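Local structure of beta-L-arabinobiosidase (Bacteroides thetaiotaomicron, 5MQR) at residues G1063-D1071 and K1081-G1089. The protein is a multidomain glycoside hydrolase of a gut bacterium that takes part in breaking down plant pectin and probably cleaves arabinose-containing side chains. Sequence-based numbering, arbitrary orientation.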
loop_
_atom_site.group_PDB
_atom_site.type_symbol
_atom_site.label_atom_id
_atom_site.label_comp_id
_atom_site.label_asym_id
_atom_site.label_seq_id
_atom_site.Cartn_x
_atom_site.Cartn_y
_atom_site.Cartn_z
ATOM N N GLY A 1063 -2.731 21.979 -3.356
ATOM C CA GLY A 1063 -3.270 21.891 -1.996
ATOM C C GLY A 1063 -3.631 20.512 -1.493
ATOM O O GLY A 1063 -4.195 20.401 -0.441
ATOM N N HIS A 1064 -3.263 19.464 -2.230
ATOM C CA HIS A 1064 -3.523 18.074 -1.876
ATOM C C HIS A 1064 -2.201 17.332 -1.812
ATOM O O HIS A 1064 -1.237 17.750 -2.433
ATOM C CB HIS A 1064 -4.415 17.442 -2.935
ATOM C CG HIS A 1064 -5.822 17.935 -2.884
ATOM N ND1 HIS A 1064 -6.187 19.196 -3.322
ATOM C CD2 HIS A 1064 -6.952 17.353 -2.417
ATOM C CE1 HIS A 1064 -7.484 19.362 -3.137
ATOM N NE2 HIS A 1064 -7.971 18.258 -2.593
ATOM N N ASN A 1065 -2.163 16.255 -1.050
ATOM C CA ASN A 1065 -0.971 15.422 -0.916
ATOM C C ASN A 1065 -1.076 14.216 -1.843
ATOM O O ASN A 1065 -1.971 13.399 -1.646
ATOM C CB ASN A 1065 -0.808 14.953 0.528
ATOM C CG ASN A 1065 -0.590 16.116 1.484
ATOM O OD1 ASN A 1065 0.318 16.920 1.295
ATOM N ND2 ASN A 1065 -1.427 16.219 2.486
ATOM N N LEU A 1066 -0.201 14.105 -2.853
ATOM C CA LEU A 1066 -0.314 12.999 -3.809
ATOM C C LEU A 1066 0.703 11.937 -3.578
ATOM O O LEU A 1066 1.821 12.199 -3.104
ATOM C CB LEU A 1066 -0.224 13.437 -5.288
ATOM C CG LEU A 1066 -1.097 14.562 -5.837
ATOM C CD1 LEU A 1066 -1.073 14.593 -7.373
ATOM C CD2 LEU A 1066 -2.505 14.487 -5.354
ATOM N N THR A 1067 0.303 10.731 -3.954
ATOM C CA THR A 1067 1.186 9.575 -3.991
ATOM C C THR A 1067 1.011 8.896 -5.328
ATOM O O THR A 1067 -0.108 8.709 -5.780
ATOM C CB THR A 1067 0.796 8.559 -2.917
ATOM O OG1 THR A 1067 0.635 9.243 -1.684
ATOM C CG2 THR A 1067 1.814 7.468 -2.786
ATOM N N ILE A 1068 2.110 8.521 -5.953
ATOM C CA ILE A 1068 2.055 7.743 -7.181
ATOM C C ILE A 1068 2.924 6.535 -6.935
ATOM O O ILE A 1068 4.080 6.667 -6.572
ATOM C CB ILE A 1068 2.631 8.523 -8.392
ATOM C CG1 ILE A 1068 1.814 9.791 -8.655
ATOM C CG2 ILE A 1068 2.705 7.624 -9.625
ATOM C CD1 ILE A 1068 2.548 10.830 -9.468
ATOM N N LEU A 1069 2.360 5.365 -7.164
ATOM C CA LEU A 1069 3.085 4.162 -6.966
ATOM C C LEU A 1069 2.783 3.081 -7.974
ATOM O O LEU A 1069 1.729 3.056 -8.622
ATOM C CB LEU A 1069 2.875 3.647 -5.542
ATOM C CG LEU A 1069 1.511 3.157 -5.054
ATOM C CD1 LEU A 1069 1.209 1.725 -5.511
ATOM C CD2 LEU A 1069 1.477 3.251 -3.524
ATOM N N TRP A 1070 3.752 2.192 -8.065
ATOM C CA TRP A 1070 3.746 1.085 -8.975
ATOM C C TRP A 1070 4.172 -0.125 -8.167
ATOM O O TRP A 1070 5.142 -0.065 -7.429
ATOM C CB TRP A 1070 4.742 1.325 -10.112
ATOM C CG TRP A 1070 5.030 0.099 -10.909
ATOM C CD1 TRP A 1070 6.191 -0.595 -10.923
ATOM C CD2 TRP A 1070 4.120 -0.616 -11.772
ATOM N NE1 TRP A 1070 6.079 -1.691 -11.757
ATOM C CE2 TRP A 1070 4.823 -1.723 -12.296
ATOM C CE3 TRP A 1070 2.792 -0.413 -12.166
ATOM C CZ2 TRP A 1070 4.245 -2.638 -13.203
ATOM C CZ3 TRP A 1070 2.204 -1.331 -13.083
ATOM C CH2 TRP A 1070 2.939 -2.423 -13.586
ATOM N N ASP A 1071 3.437 -1.221 -8.317
ATOM C CA ASP A 1071 3.696 -2.442 -7.536
ATOM C C ASP A 1071 3.250 -3.597 -8.388
ATOM O O ASP A 1071 2.080 -3.964 -8.417
ATOM C CB ASP A 1071 2.956 -2.389 -6.196
ATOM C CG ASP A 1071 3.509 -3.373 -5.154
ATOM O OD1 ASP A 1071 4.298 -4.301 -5.505
ATOM O OD2 ASP A 1071 3.129 -3.220 -3.954
ATOM N N LYS A 1081 -2.072 -4.579 -7.019
ATOM C CA LYS A 1081 -1.087 -4.562 -8.073
ATOM C C LYS A 1081 -1.304 -3.376 -9.011
ATOM O O LYS A 1081 -2.393 -2.831 -9.108
ATOM C CB LYS A 1081 -1.149 -5.847 -8.868
ATOM C CG LYS A 1081 -0.842 -7.076 -8.044
ATOM C CD LYS A 1081 -0.719 -8.285 -8.966
ATOM C CE LYS A 1081 -0.582 -9.588 -8.210
ATOM N NZ LYS A 1081 -0.282 -10.708 -9.167
ATOM N N GLY A 1082 -0.244 -2.987 -9.695
ATOM C CA GLY A 1082 -0.316 -1.991 -10.744
ATOM C C GLY A 1082 0.054 -0.580 -10.320
ATOM O O GLY A 1082 0.730 -0.370 -9.304
ATOM N N LEU A 1083 -0.397 0.369 -11.131
ATOM C CA LEU A 1083 -0.060 1.764 -11.008
ATOM C C LEU A 1083 -1.202 2.466 -10.299
ATOM O O LEU A 1083 -2.317 2.396 -10.760
ATOM C CB LEU A 1083 0.124 2.372 -12.414
ATOM C CG LEU A 1083 0.406 3.872 -12.497
ATOM C CD1 LEU A 1083 1.714 4.226 -11.793
ATOM C CD2 LEU A 1083 0.413 4.318 -13.960
ATOM N N ARG A 1084 -0.923 3.175 -9.212
ATOM C CA ARG A 1084 -1.988 3.812 -8.437
ATOM C C ARG A 1084 -1.631 5.216 -8.041
ATOM O O ARG A 1084 -0.476 5.520 -7.780
ATOM C CB ARG A 1084 -2.279 3.016 -7.172
ATOM C CG ARG A 1084 -3.100 1.792 -7.455
ATOM C CD ARG A 1084 -3.272 0.883 -6.237
ATOM N NE ARG A 1084 -3.504 -0.476 -6.724
ATOM C CZ ARG A 1084 -4.690 -1.028 -6.917
ATOM N NH1 ARG A 1084 -5.791 -0.386 -6.582
ATOM N NH2 ARG A 1084 -4.767 -2.251 -7.415
ATOM N N ILE A 1085 -2.650 6.052 -7.992
ATOM C CA ILE A 1085 -2.546 7.430 -7.547
ATOM C C ILE A 1085 -3.391 7.565 -6.292
ATOM O O ILE A 1085 -4.541 7.121 -6.284
ATOM C CB ILE A 1085 -3.118 8.399 -8.580
ATOM C CG1 ILE A 1085 -2.292 8.310 -9.863
ATOM C CG2 ILE A 1085 -3.142 9.838 -8.034
ATOM C CD1 ILE A 1085 -2.933 9.008 -11.044
ATOM N N PHE A 1086 -2.826 8.193 -5.258
ATOM C CA PHE A 1086 -3.577 8.507 -4.058
ATOM C C PHE A 1086 -3.615 10.019 -3.868
ATOM O O PHE A 1086 -2.649 10.715 -4.148
ATOM C CB PHE A 1086 -2.989 7.818 -2.816
ATOM C CG PHE A 1086 -3.043 6.306 -2.862
ATOM C CD1 PHE A 1086 -2.151 5.583 -3.648
ATOM C CD2 PHE A 1086 -3.968 5.593 -2.080
ATOM C CE1 PHE A 1086 -2.193 4.186 -3.696
ATOM C CE2 PHE A 1086 -4.026 4.195 -2.128
ATOM C CZ PHE A 1086 -3.124 3.487 -2.932
ATOM N N VAL A 1087 -4.759 10.493 -3.383
ATOM C CA VAL A 1087 -4.965 11.866 -2.943
ATOM C C VAL A 1087 -5.282 11.816 -1.443
ATOM O O VAL A 1087 -6.273 11.199 -1.049
ATOM C CB VAL A 1087 -6.137 12.501 -3.709
ATOM C CG1 VAL A 1087 -6.428 13.923 -3.222
ATOM C CG2 VAL A 1087 -5.843 12.459 -5.197
ATOM N N ASN A 1088 -4.453 12.458 -0.624
ATOM C CA ASN A 1088 -4.565 12.414 0.842
ATOM C C ASN A 1088 -4.814 11.005 1.351
ATOM O O ASN A 1088 -5.679 10.768 2.193
ATOM C CB ASN A 1088 -5.642 13.382 1.316
ATOM C CG ASN A 1088 -5.355 14.813 0.878
ATOM O OD1 ASN A 1088 -4.231 15.162 0.523
ATOM N ND2 ASN A 1088 -6.376 15.637 0.879
ATOM N N GLY A 1089 -4.040 10.074 0.804
ATOM C CA GLY A 1089 -4.102 8.672 1.175
ATOM C C GLY A 1089 -5.299 7.871 0.726
ATOM O O GLY A 1089 -5.438 6.730 1.146
HETATM O O HOH W 1 -6.158 18.643 0.823
HETATM O O HOH W 2 -1.700 10.669 -0.952
#
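N1088 shows how an asparagine side chain can extend a strand ladder past the last regular pair, its outer atoms meeting N1065 and H1064 of strand 1064-1071. CB itself makes no close approach; with CG anti to the carbonyl carbon (chi1 -58°) the amide swings back toward N1065, CG lying 4.0 Å from N1065 N. OD1 takes the place of a backbone carbonyl: N1065 N donates to it at 2.8 Å, nearly along the C=O axis, and N1065 CB lies 3.4 Å from the same oxygen. ND2, the other branch, reaches H1064 CD2 at 3.8 Å, with amide and imidazole planes only 7° apart, and donates to a water that in turn donates to G1063 O. N1088 N closes the ring by bonding to N1065 O.

The ladder extended in this way belongs to an antiparallel hairpin in the small C-terminal beta domain of the glycosyl hydrolase family 65 type; strands 1053-1061 and 1090-1095 flank it. T1067 with F1086, L1069 with R1084 and D1071 with G1082 are hydrogen-bonded pairs, each joined by two backbone bonds.

L1066, I1068, L1083, I1085 and V1087 share one face, where I1042 packs on I1068, L1083 and I1085, and I1040 on V1087, while L1066 touches Y1061; L1066 CD2 rests 3.9 Å from V1087 CG2. Beside them the W1070 indole, its NE1 bonded to W1051 O, brings CE3 to 3.3 Å from G1082 C. On the other face L1069 CD2 approaches the F1086 ring at CE1 (3.8 Å), while the R1084 guanidinium turns off to K1081 O and a salt bridge with E1091.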